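PDB 4OOU: beta-1,4-mannanase from Cryptopygus antarcticus, which hydrolyses internal beta-1,4 linkages in the backbones of mannans, galactomannans and glucomannans, releasing mostly short manno-oligosaccharides. Local coordinates for residues T79-W83 and A338-Q342; E177-E183 and V238-W243; F276-Y282 and K306-E312. The contacts are given in a common frame with arbitrary orientation. Residue numbers count along the deposited sequence, not the author numbering.

Contact 1 of 3, residues T79-W83 and A338-Q342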
loop_
_atom_site.group_PDB
_atom_site.type_symbol
_atom_site.label_atom_id
_atom_site.label_comp_id
_atom_site.label_asym_id
_atom_site.label_seq_id
_atom_site.Cartn_x
_atom_site.Cartn_y
_atom_site.Cartn_z
ATOM N N THR A 79 10.708 1.261 -6.451
ATOM C CA THR A 79 9.628 0.684 -5.688
ATOM C C THR A 79 8.559 0.131 -6.614
ATOM O O THR A 79 8.238 0.731 -7.623
ATOM C CB THR A 79 9.011 1.752 -4.749
ATOM O OG1 THR A 79 9.946 2.077 -3.721
ATOM C CG2 THR A 79 7.721 1.260 -4.086
ATOM N N ALA A 80 8.004 -1.011 -6.232
ATOM C CA ALA A 80 6.820 -1.568 -6.868
ATOM C C ALA A 80 5.797 -1.980 -5.806
ATOM O O ALA A 80 6.136 -2.665 -4.844
ATOM C CB ALA A 80 7.196 -2.766 -7.719
ATOM N N ARG A 81 4.552 -1.539 -5.977
ATOM C CA ARG A 81 3.439 -1.956 -5.116
ATOM C C ARG A 81 2.704 -3.091 -5.860
ATOM O O ARG A 81 2.336 -2.967 -7.055
ATOM C CB ARG A 81 2.521 -0.778 -4.870
ATOM C CG ARG A 81 1.392 -0.947 -3.867
ATOM C CD ARG A 81 0.590 0.338 -3.830
ATOM N NE ARG A 81 -0.539 0.302 -2.923
ATOM C CZ ARG A 81 -1.822 0.393 -3.265
ATOM N NH1 ARG A 81 -2.201 0.504 -4.546
ATOM N NH2 ARG A 81 -2.743 0.398 -2.309
ATOM N N VAL A 82 2.519 -4.208 -5.154
ATOM C CA VAL A 82 2.004 -5.400 -5.789
ATOM C C VAL A 82 1.094 -6.151 -4.841
ATOM O O VAL A 82 1.382 -6.267 -3.666
ATOM C CB VAL A 82 3.158 -6.288 -6.289
ATOM C CG1 VAL A 82 4.174 -6.514 -5.199
ATOM C CG2 VAL A 82 2.635 -7.619 -6.842
ATOM N N TRP A 83 -0.019 -6.638 -5.391
ATOM C CA TRP A 83 -1.156 -7.126 -4.630
ATOM C C TRP A 83 -1.062 -8.643 -4.420
ATOM O O TRP A 83 -0.616 -9.365 -5.312
ATOM C CB TRP A 83 -2.438 -6.759 -5.382
ATOM C CG TRP A 83 -2.810 -5.290 -5.370
ATOM C CD1 TRP A 83 -1.978 -4.212 -5.239
ATOM C CD2 TRP A 83 -4.118 -4.753 -5.516
ATOM N NE1 TRP A 83 -2.695 -3.053 -5.264
ATOM C CE2 TRP A 83 -4.009 -3.359 -5.441
ATOM C CE3 TRP A 83 -5.375 -5.322 -5.691
ATOM C CZ2 TRP A 83 -5.102 -2.533 -5.524
ATOM C CZ3 TRP A 83 -6.463 -4.505 -5.772
ATOM C CH2 TRP A 83 -6.328 -3.128 -5.691
ATOM N N ALA A 338 5.937 8.592 -4.779
ATOM C CA ALA A 338 4.862 8.678 -5.790
ATOM C C ALA A 338 4.880 7.495 -6.741
ATOM O O ALA A 338 5.927 7.178 -7.342
ATOM C CB ALA A 338 4.970 9.963 -6.584
ATOM N N LEU A 339 3.705 6.875 -6.904
ATOM C CA LEU A 339 3.572 5.568 -7.568
ATOM C C LEU A 339 2.448 5.604 -8.567
ATOM O O LEU A 339 1.311 5.896 -8.200
ATOM C CB LEU A 339 3.249 4.483 -6.519
ATOM C CG LEU A 339 4.331 3.596 -5.899
ATOM C CD1 LEU A 339 5.617 4.334 -5.650
ATOM C CD2 LEU A 339 3.822 3.018 -4.603
ATOM N N THR A 340 2.753 5.284 -9.814
ATOM C CA THR A 340 1.772 5.383 -10.892
ATOM C C THR A 340 0.871 4.177 -10.869
ATOM O O THR A 340 1.199 3.167 -10.249
ATOM C CB THR A 340 2.444 5.496 -12.290
ATOM O OG1 THR A 340 3.447 4.465 -12.448
ATOM C CG2 THR A 340 3.104 6.864 -12.458
ATOM N N TRP A 341 -0.264 4.305 -11.535
ATOM C CA TRP A 341 -1.183 3.210 -11.711
ATOM C C TRP A 341 -1.439 3.012 -13.229
ATOM O O TRP A 341 -1.802 3.970 -13.877
ATOM C CB TRP A 341 -2.512 3.510 -10.994
ATOM C CG TRP A 341 -3.453 2.354 -11.105
ATOM C CD1 TRP A 341 -4.308 2.109 -12.123
ATOM C CD2 TRP A 341 -3.573 1.243 -10.201
ATOM N NE1 TRP A 341 -4.955 0.913 -11.924
ATOM C CE2 TRP A 341 -4.528 0.368 -10.745
ATOM C CE3 TRP A 341 -2.980 0.916 -8.980
ATOM C CZ2 TRP A 341 -4.912 -0.808 -10.106
ATOM C CZ3 TRP A 341 -3.348 -0.254 -8.354
ATOM C CH2 TRP A 341 -4.312 -1.104 -8.914
ATOM N N GLN A 342 -1.217 1.824 -13.816
ATOM C CA GLN A 342 -0.454 0.695 -13.213
ATOM C C GLN A 342 0.251 0.008 -14.368
ATOM O O GLN A 342 -0.121 0.210 -15.541
ATOM C CB GLN A 342 -1.374 -0.308 -12.535
ATOM C CG GLN A 342 -2.212 -1.098 -13.534
ATOM C CD GLN A 342 -3.278 -1.988 -12.922
ATOM O OE1 GLN A 342 -4.382 -2.118 -13.471
ATOM N NE2 GLN A 342 -2.954 -2.630 -11.803
#
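The segments 79-83 and 338-342 run without a single hydrogen bond between them, as expected of strands separated by a third. R81 CA lies 7.9 Å from L339 CA, but the backbones then diverge, and W83 CA is 12.5 Å from W341 CA; beyond W341 the chain passes through a cis peptide into Q342. Side chains therefore do the bridging. L339 reaches T79 (CD1 to CG2, 4.0 Å) and the start of R81 (CD2 to CB, 4.0 Å), a branched apolar chain suited to the barrel interior. R81, extended with three t rotamers, sets its NH1 4.0 Å from W341 CZ3 at the ring edge; its charge is met by E177 and E312. W83 CZ2 and W341 CH2 meet obliquely at 3.8 Å, the planes of their six-membered rings inclined at 57° and the centroids 5.8 Å apart, and both indoles bind substrate. Strand 35-43 lies between the two segments and pairs in parallel with both; strand 126-133 flanks 79-83 on its other edge, and strand 308-313 flanks 337-340.

Contact 2 of 3, residues E177-E183 and V238-W243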
loop_
_atom_site.group_PDB
_atom_site.type_symbol
_atom_site.label_atom_id
_atom_site.label_comp_id
_atom_site.label_asym_id
_atom_site.label_seq_id
_atom_site.Cartn_x
_atom_site.Cartn_y
_atom_site.Cartn_z
ATOM N N GLU A 177 0.966 -3.623 3.233
ATOM C CA GLU A 177 -0.258 -2.833 3.245
ATOM C C GLU A 177 -1.446 -3.725 3.536
ATOM O O GLU A 177 -1.771 -4.674 2.807
ATOM C CB GLU A 177 -0.446 -2.115 1.932
ATOM C CG GLU A 177 -1.693 -1.287 1.886
ATOM C CD GLU A 177 -1.775 -0.400 0.658
ATOM O OE1 GLU A 177 -0.727 -0.143 0.004
ATOM O OE2 GLU A 177 -2.926 0.022 0.365
ATOM N N VAL A 178 -2.126 -3.396 4.609
ATOM C CA VAL A 178 -3.174 -4.268 5.091
ATOM C C VAL A 178 -4.303 -4.328 4.124
ATOM O O VAL A 178 -4.771 -5.402 3.770
ATOM C CB VAL A 178 -3.758 -3.792 6.430
ATOM C CG1 VAL A 178 -4.737 -4.826 6.947
ATOM C CG2 VAL A 178 -2.651 -3.569 7.430
ATOM N N LEU A 179 -4.771 -3.161 3.718
ATOM C CA LEU A 179 -6.017 -3.099 2.967
ATOM C C LEU A 179 -5.955 -1.903 2.033
ATOM O O LEU A 179 -5.472 -0.839 2.414
ATOM C CB LEU A 179 -7.169 -2.995 3.941
ATOM C CG LEU A 179 -8.583 -3.004 3.363
ATOM C CD1 LEU A 179 -8.919 -4.331 2.680
ATOM C CD2 LEU A 179 -9.584 -2.697 4.468
ATOM N N ASN A 180 -6.386 -2.100 0.792
ATOM C CA ASN A 180 -6.319 -1.058 -0.232
ATOM C C ASN A 180 -7.709 -0.414 -0.356
ATOM O O ASN A 180 -8.721 -1.133 -0.459
ATOM C CB ASN A 180 -5.914 -1.665 -1.578
ATOM C CG ASN A 180 -6.168 -0.709 -2.763
ATOM O OD1 ASN A 180 -5.353 0.181 -3.032
ATOM N ND2 ASN A 180 -7.298 -0.878 -3.455
ATOM N N GLU A 181 -7.759 0.912 -0.359
ATOM C CA GLU A 181 -9.028 1.647 -0.486
ATOM C C GLU A 181 -10.169 1.057 0.383
ATOM O O GLU A 181 -11.190 0.569 -0.110
ATOM C CB GLU A 181 -9.422 1.811 -1.976
ATOM C CG GLU A 181 -8.284 2.441 -2.791
ATOM C CD GLU A 181 -8.697 3.057 -4.131
ATOM O OE1 GLU A 181 -9.824 2.783 -4.656
ATOM O OE2 GLU A 181 -7.854 3.834 -4.668
ATOM N N PRO A 182 -9.972 1.083 1.699
ATOM C CA PRO A 182 -10.984 0.567 2.611
ATOM C C PRO A 182 -12.327 1.249 2.421
ATOM O O PRO A 182 -13.338 0.702 2.824
ATOM C CB PRO A 182 -10.429 0.936 3.991
ATOM C CG PRO A 182 -8.956 1.080 3.795
ATOM C CD PRO A 182 -8.779 1.592 2.401
ATOM N N GLU A 183 -12.317 2.438 1.829
ATOM C CA GLU A 183 -13.525 3.270 1.644
ATOM C C GLU A 183 -14.458 2.714 0.588
ATOM O O GLU A 183 -15.630 3.134 0.497
ATOM C CB GLU A 183 -13.161 4.714 1.249
ATOM C CG GLU A 183 -12.273 5.421 2.265
ATOM C CD GLU A 183 -10.800 5.036 2.148
ATOM O OE1 GLU A 183 -10.343 4.802 0.988
ATOM O OE2 GLU A 183 -10.122 4.981 3.215
ATOM N N VAL A 238 4.077 -0.726 8.079
ATOM C CA VAL A 238 2.722 -1.037 7.678
ATOM C C VAL A 238 2.059 0.215 7.206
ATOM O O VAL A 238 2.325 1.298 7.767
ATOM C CB VAL A 238 1.925 -1.664 8.791
ATOM C CG1 VAL A 238 0.560 -2.065 8.266
ATOM C CG2 VAL A 238 2.656 -2.906 9.312
ATOM N N THR A 239 1.219 0.065 6.166
ATOM C CA THR A 239 0.419 1.152 5.649
ATOM C C THR A 239 -0.979 0.669 5.300
ATOM O O THR A 239 -1.330 -0.502 5.426
ATOM C CB THR A 239 1.085 1.784 4.396
ATOM O OG1 THR A 239 0.506 3.058 4.065
ATOM C CG2 THR A 239 0.943 0.894 3.211
ATOM N N VAL A 240 -1.769 1.646 4.896
ATOM C CA VAL A 240 -3.079 1.489 4.377
ATOM C C VAL A 240 -3.179 2.602 3.309
ATOM O O VAL A 240 -2.745 3.734 3.557
ATOM C CB VAL A 240 -4.122 1.718 5.476
ATOM C CG1 VAL A 240 -5.525 1.826 4.892
ATOM C CG2 VAL A 240 -4.052 0.597 6.496
ATOM N N GLY A 241 -3.709 2.274 2.135
ATOM C CA GLY A 241 -3.772 3.224 1.020
ATOM C C GLY A 241 -5.206 3.688 0.797
ATOM O O GLY A 241 -6.018 2.961 0.217
ATOM N N SER A 242 -5.531 4.871 1.295
ATOM C CA SER A 242 -6.876 5.393 1.092
ATOM C C SER A 242 -7.125 5.820 -0.331
ATOM O O SER A 242 -6.190 6.182 -1.069
ATOM C CB SER A 242 -7.179 6.548 2.027
ATOM O OG SER A 242 -7.487 6.019 3.309
ATOM N N TRP A 243 -8.397 5.795 -0.704
ATOM C CA TRP A 243 -8.784 6.154 -2.073
ATOM C C TRP A 243 -8.575 7.617 -2.404
ATOM O O TRP A 243 -8.458 7.944 -3.560
ATOM C CB TRP A 243 -10.212 5.689 -2.375
ATOM C CG TRP A 243 -11.277 6.665 -2.660
ATOM C CD1 TRP A 243 -11.858 6.913 -3.892
ATOM C CD2 TRP A 243 -12.037 7.406 -1.705
ATOM N NE1 TRP A 243 -12.911 7.801 -3.746
ATOM C CE2 TRP A 243 -13.045 8.112 -2.420
ATOM C CE3 TRP A 243 -11.967 7.551 -0.320
ATOM C CZ2 TRP A 243 -13.950 8.953 -1.796
ATOM C CZ3 TRP A 243 -12.873 8.407 0.303
ATOM C CH2 TRP A 243 -13.853 9.100 -0.445
HETATM O O HOH W 1 -8.544 6.354 -5.524
#
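Where the parallel strands around E177-E183 and V238-W243 meet, a beta bulge gives the interface its relief. E177 pairs with T239 and N180 with G241, so two residues on one side face a single one, V240, on the other. The extra residue is absorbed at V178, where the chain turns a corner; V178 N still donates to T239 O (3.1 Å), and E181 N resumes the pairing with G241 O (2.7 Å). V240 fills the space beside the bulge: its CG1 packs 3.7 Å from P182 CG and 3.6 Å from L179 O. The beta-branched V178 lies alongside V238 (CG2 to CG1, 3.6 Å), and helix 215-232 covers these valines. On the opposite face, G241 leaves a hollow that E177 occupies, with OE2 3.0 Å from G241 N; a CB there would fall only 2.7 Å from that oxygen. Further along, E183 lies against W243, its CG 3.4 Å from W243 CE3, while its carboxylate spans the turn: OE1 accepts from W243 N (2.8 Å) and OE2 from S242 OG (2.8 Å, though the position of S242 OG is less certain), besides bonding Y258. E181 CD rests 3.5 Å from W243 CB, and a water donates to both E181 OE2 (2.7 Å) and W243 O (2.5 Å). E177 and N180 are tied to R81, and E181 to H280. Such dense bonding holds the Asn-Glu pair at the end of the fourth barrel strand, with N180 a substrate ligand and E181 the probable proton donor/acceptor, as in other family 5 glycosidases.

Contact 3 of 3, residues F276-Y282 and K306-E312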
loop_
_atom_site.group_PDB
_atom_site.type_symbol
_atom_site.label_atom_id
_atom_site.label_comp_id
_atom_site.label_asym_id
_atom_site.label_seq_id
_atom_site.Cartn_x
_atom_site.Cartn_y
_atom_site.Cartn_z
ATOM N N PHE A 276 3.337 4.692 7.987
ATOM C CA PHE A 276 3.262 5.730 6.978
ATOM C C PHE A 276 1.865 5.813 6.355
ATOM O O PHE A 276 1.209 4.803 6.102
ATOM C CB PHE A 276 4.384 5.608 5.922
ATOM C CG PHE A 276 4.260 4.464 4.923
ATOM C CD1 PHE A 276 3.455 4.567 3.799
ATOM C CD2 PHE A 276 5.048 3.334 5.043
ATOM C CE1 PHE A 276 3.376 3.535 2.865
ATOM C CE2 PHE A 276 4.979 2.306 4.112
ATOM C CZ PHE A 276 4.138 2.413 3.020
ATOM N N TYR A 277 1.398 7.043 6.155
ATOM C CA TYR A 277 0.132 7.305 5.502
ATOM C C TYR A 277 0.293 7.166 3.993
ATOM O O TYR A 277 1.410 7.088 3.449
ATOM C CB TYR A 277 -0.313 8.713 5.832
ATOM C CG TYR A 277 -0.521 8.978 7.318
ATOM C CD1 TYR A 277 -1.628 8.480 8.004
ATOM C CD2 TYR A 277 0.353 9.791 8.020
ATOM C CE1 TYR A 277 -1.816 8.747 9.356
ATOM C CE2 TYR A 277 0.156 10.075 9.362
ATOM C CZ TYR A 277 -0.916 9.543 10.027
ATOM O OH TYR A 277 -1.062 9.853 11.364
ATOM N N GLN A 278 -0.835 7.140 3.309
ATOM C CA GLN A 278 -0.839 6.892 1.885
ATOM C C GLN A 278 -2.156 7.328 1.313
ATOM O O GLN A 278 -3.213 6.785 1.659
ATOM C CB GLN A 278 -0.640 5.413 1.605
ATOM C CG GLN A 278 -0.271 5.043 0.163
ATOM C CD GLN A 278 -0.543 3.585 -0.172
ATOM O OE1 GLN A 278 -1.099 3.280 -1.247
ATOM N NE2 GLN A 278 -0.181 2.675 0.746
ATOM N N MET A 279 -2.099 8.322 0.440
ATOM C CA MET A 279 -3.281 8.723 -0.298
ATOM C C MET A 279 -3.133 8.298 -1.751
ATOM O O MET A 279 -2.023 8.137 -2.256
ATOM C CB MET A 279 -3.464 10.222 -0.179
ATOM C CG MET A 279 -3.645 10.721 1.250
ATOM S SD MET A 279 -3.294 12.482 1.431
ATOM C CE MET A 279 -3.623 12.693 3.179
ATOM N N HIS A 280 -4.255 8.036 -2.389
ATOM C CA HIS A 280 -4.299 7.814 -3.835
ATOM C C HIS A 280 -4.989 8.996 -4.454
ATOM O O HIS A 280 -5.802 9.563 -3.807
ATOM C CB HIS A 280 -5.142 6.597 -4.163
ATOM C CG HIS A 280 -4.626 5.332 -3.580
ATOM N ND1 HIS A 280 -5.378 4.185 -3.530
ATOM C CD2 HIS A 280 -3.440 5.035 -3.014
ATOM C CE1 HIS A 280 -4.665 3.222 -2.983
ATOM N NE2 HIS A 280 -3.487 3.716 -2.652
ATOM N N THR A 281 -4.724 9.350 -5.711
ATOM C CA THR A 281 -5.352 10.551 -6.250
ATOM C C THR A 281 -5.572 10.529 -7.764
ATOM O O THR A 281 -4.670 10.217 -8.550
ATOM C CB THR A 281 -4.594 11.823 -5.788
ATOM O OG1 THR A 281 -5.422 12.985 -5.971
ATOM C CG2 THR A 281 -3.283 11.961 -6.514
ATOM N N TYR A 282 -6.802 10.874 -8.137
ATOM C CA TYR A 282 -7.265 10.870 -9.497
ATOM C C TYR A 282 -8.230 12.070 -9.744
ATOM O O TYR A 282 -9.137 12.350 -8.946
ATOM C CB TYR A 282 -7.991 9.535 -9.774
ATOM C CG TYR A 282 -7.163 8.265 -9.596
ATOM C CD1 TYR A 282 -6.366 7.777 -10.614
ATOM C CD2 TYR A 282 -7.214 7.535 -8.424
ATOM C CE1 TYR A 282 -5.618 6.621 -10.458
ATOM C CE2 TYR A 282 -6.461 6.371 -8.260
ATOM C CZ TYR A 282 -5.659 5.925 -9.283
ATOM O OH TYR A 282 -4.913 4.774 -9.125
ATOM N N LYS A 306 4.401 11.069 10.468
ATOM C CA LYS A 306 4.670 9.880 9.628
ATOM C C LYS A 306 4.918 10.326 8.219
ATOM O O LYS A 306 4.391 11.361 7.816
ATOM C CB LYS A 306 3.481 8.918 9.606
ATOM C CG LYS A 306 3.036 8.381 10.966
ATOM C CD LYS A 306 1.848 7.446 10.794
ATOM C CE LYS A 306 1.160 7.128 12.106
ATOM N NZ LYS A 306 2.090 6.359 13.001
ATOM N N PRO A 307 5.693 9.542 7.448
ATOM C CA PRO A 307 5.833 9.764 6.011
ATOM C C PRO A 307 4.477 9.651 5.328
ATOM O O PRO A 307 3.586 9.004 5.868
ATOM C CB PRO A 307 6.742 8.628 5.557
ATOM C CG PRO A 307 7.347 8.048 6.789
ATOM C CD PRO A 307 6.345 8.301 7.867
ATOM N N LEU A 308 4.318 10.329 4.189
ATOM C CA LEU A 308 3.108 10.279 3.355
ATOM C C LEU A 308 3.481 9.951 1.891
ATOM O O LEU A 308 4.367 10.577 1.288
ATOM C CB LEU A 308 2.377 11.613 3.398
ATOM C CG LEU A 308 1.181 11.739 2.476
ATOM C CD1 LEU A 308 0.133 10.718 2.826
ATOM C CD2 LEU A 308 0.598 13.131 2.631
ATOM N N LEU A 309 2.812 8.942 1.354
ATOM C CA LEU A 309 3.163 8.347 0.096
ATOM C C LEU A 309 1.983 8.671 -0.757
ATOM O O LEU A 309 0.846 8.503 -0.309
ATOM C CB LEU A 309 3.242 6.824 0.270
ATOM C CG LEU A 309 3.923 5.791 -0.661
ATOM C CD1 LEU A 309 3.113 4.510 -0.837
ATOM C CD2 LEU A 309 4.309 6.338 -2.025
ATOM N N ILE A 310 2.229 9.123 -1.975
ATOM C CA ILE A 310 1.174 9.110 -2.980
ATOM C C ILE A 310 1.171 7.737 -3.629
ATOM O O ILE A 310 1.988 7.454 -4.516
ATOM C CB ILE A 310 1.330 10.212 -4.046
ATOM C CG1 ILE A 310 1.509 11.566 -3.335
ATOM C CG2 ILE A 310 0.116 10.180 -4.984
ATOM C CD1 ILE A 310 1.761 12.759 -4.231
ATOM N N GLY A 311 0.216 6.909 -3.211
ATOM C CA GLY A 311 0.289 5.454 -3.402
ATOM C C GLY A 311 -0.126 5.021 -4.777
ATOM O O GLY A 311 0.392 4.026 -5.315
ATOM N N GLU A 312 -1.064 5.769 -5.342
ATOM C CA GLU A 312 -1.425 5.638 -6.748
ATOM C C GLU A 312 -1.746 6.990 -7.363
ATOM O O GLU A 312 -2.262 7.891 -6.699
ATOM C CB GLU A 312 -2.672 4.803 -6.921
ATOM C CG GLU A 312 -2.737 3.447 -6.235
ATOM C CD GLU A 312 -4.125 2.847 -6.372
ATOM O OE1 GLU A 312 -4.981 3.453 -7.080
ATOM O OE2 GLU A 312 -4.378 1.790 -5.755
#
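E312 carries the strongest polar links. Y282 OH donates to E312 OE1 in a very short hydrogen bond of 2.4 Å, and the other carboxylate oxygen forms a salt bridge with R81. Both fit an acid that should stay ionised and fixed in direction. H280 sits beside it, with E312 CG 3.6 Å from the imidazole centroid, a CH-pi contact over the ring face; H280 NE2 donates to Q278 OE1 (2.8 Å), while ND1 is bonded to E181. Backbone bonds then join the parallel strands: Y277 N to P307 O (3.0 Å), L309 N to Y277 O (3.1 Å), M279 N to L309 O (3.0 Å), G311 N to M279 O (2.7 Å) and T281 N to E312 O (3.0 Å). G311 leaves room for its neighbours, since a CB would lie 1.9 Å from Q278 OE1. Outside the barrel, L308 CD1 packs on Y277 CB (3.6 Å) and M279 CG (4.1 Å), and the aliphatic chain of K306 lies over Y277, with CD 3.8 Å from the ring centroid, before its amine reaches D260. On the inner face, F276 CE1 touches L309 CD1 at 3.8 Å. The strand axes approach to 4.5 Å at 38°, the twist of adjacent strands in a TIM barrel; the likely nucleophile, E312, on the seventh strand is the hallmark placement of family 5 glycosidases.

All three contacts belong to one TIM barrel and converge on its catalytic cleft. R81 of contact 1 is the common polar partner, with salt bridges from NH2 to E177 OE2 of contact 2 (2.7 Å) and NH1 to E312 OE2 of contact 3 (2.8 Å), and a probable hydrogen bond from NH2 to N180 OD1 (2.7 Å). Contacts 2 and 3 meet at E181 OE2 and H280 ND1, 2.7 Å apart. Contacts 1 and 3 join where neighbouring strands 337-340 and 308-313 pair, L339 N lying 3.0 Å from I310 O. E181 CD and E312 CD are 5.1 Å apart, consistent with a retaining double-displacement mechanism. A bound Tris molecule, probably from the crystallisation liquor, hydrogen-bonds N180, E181 and E312, marking the pocket.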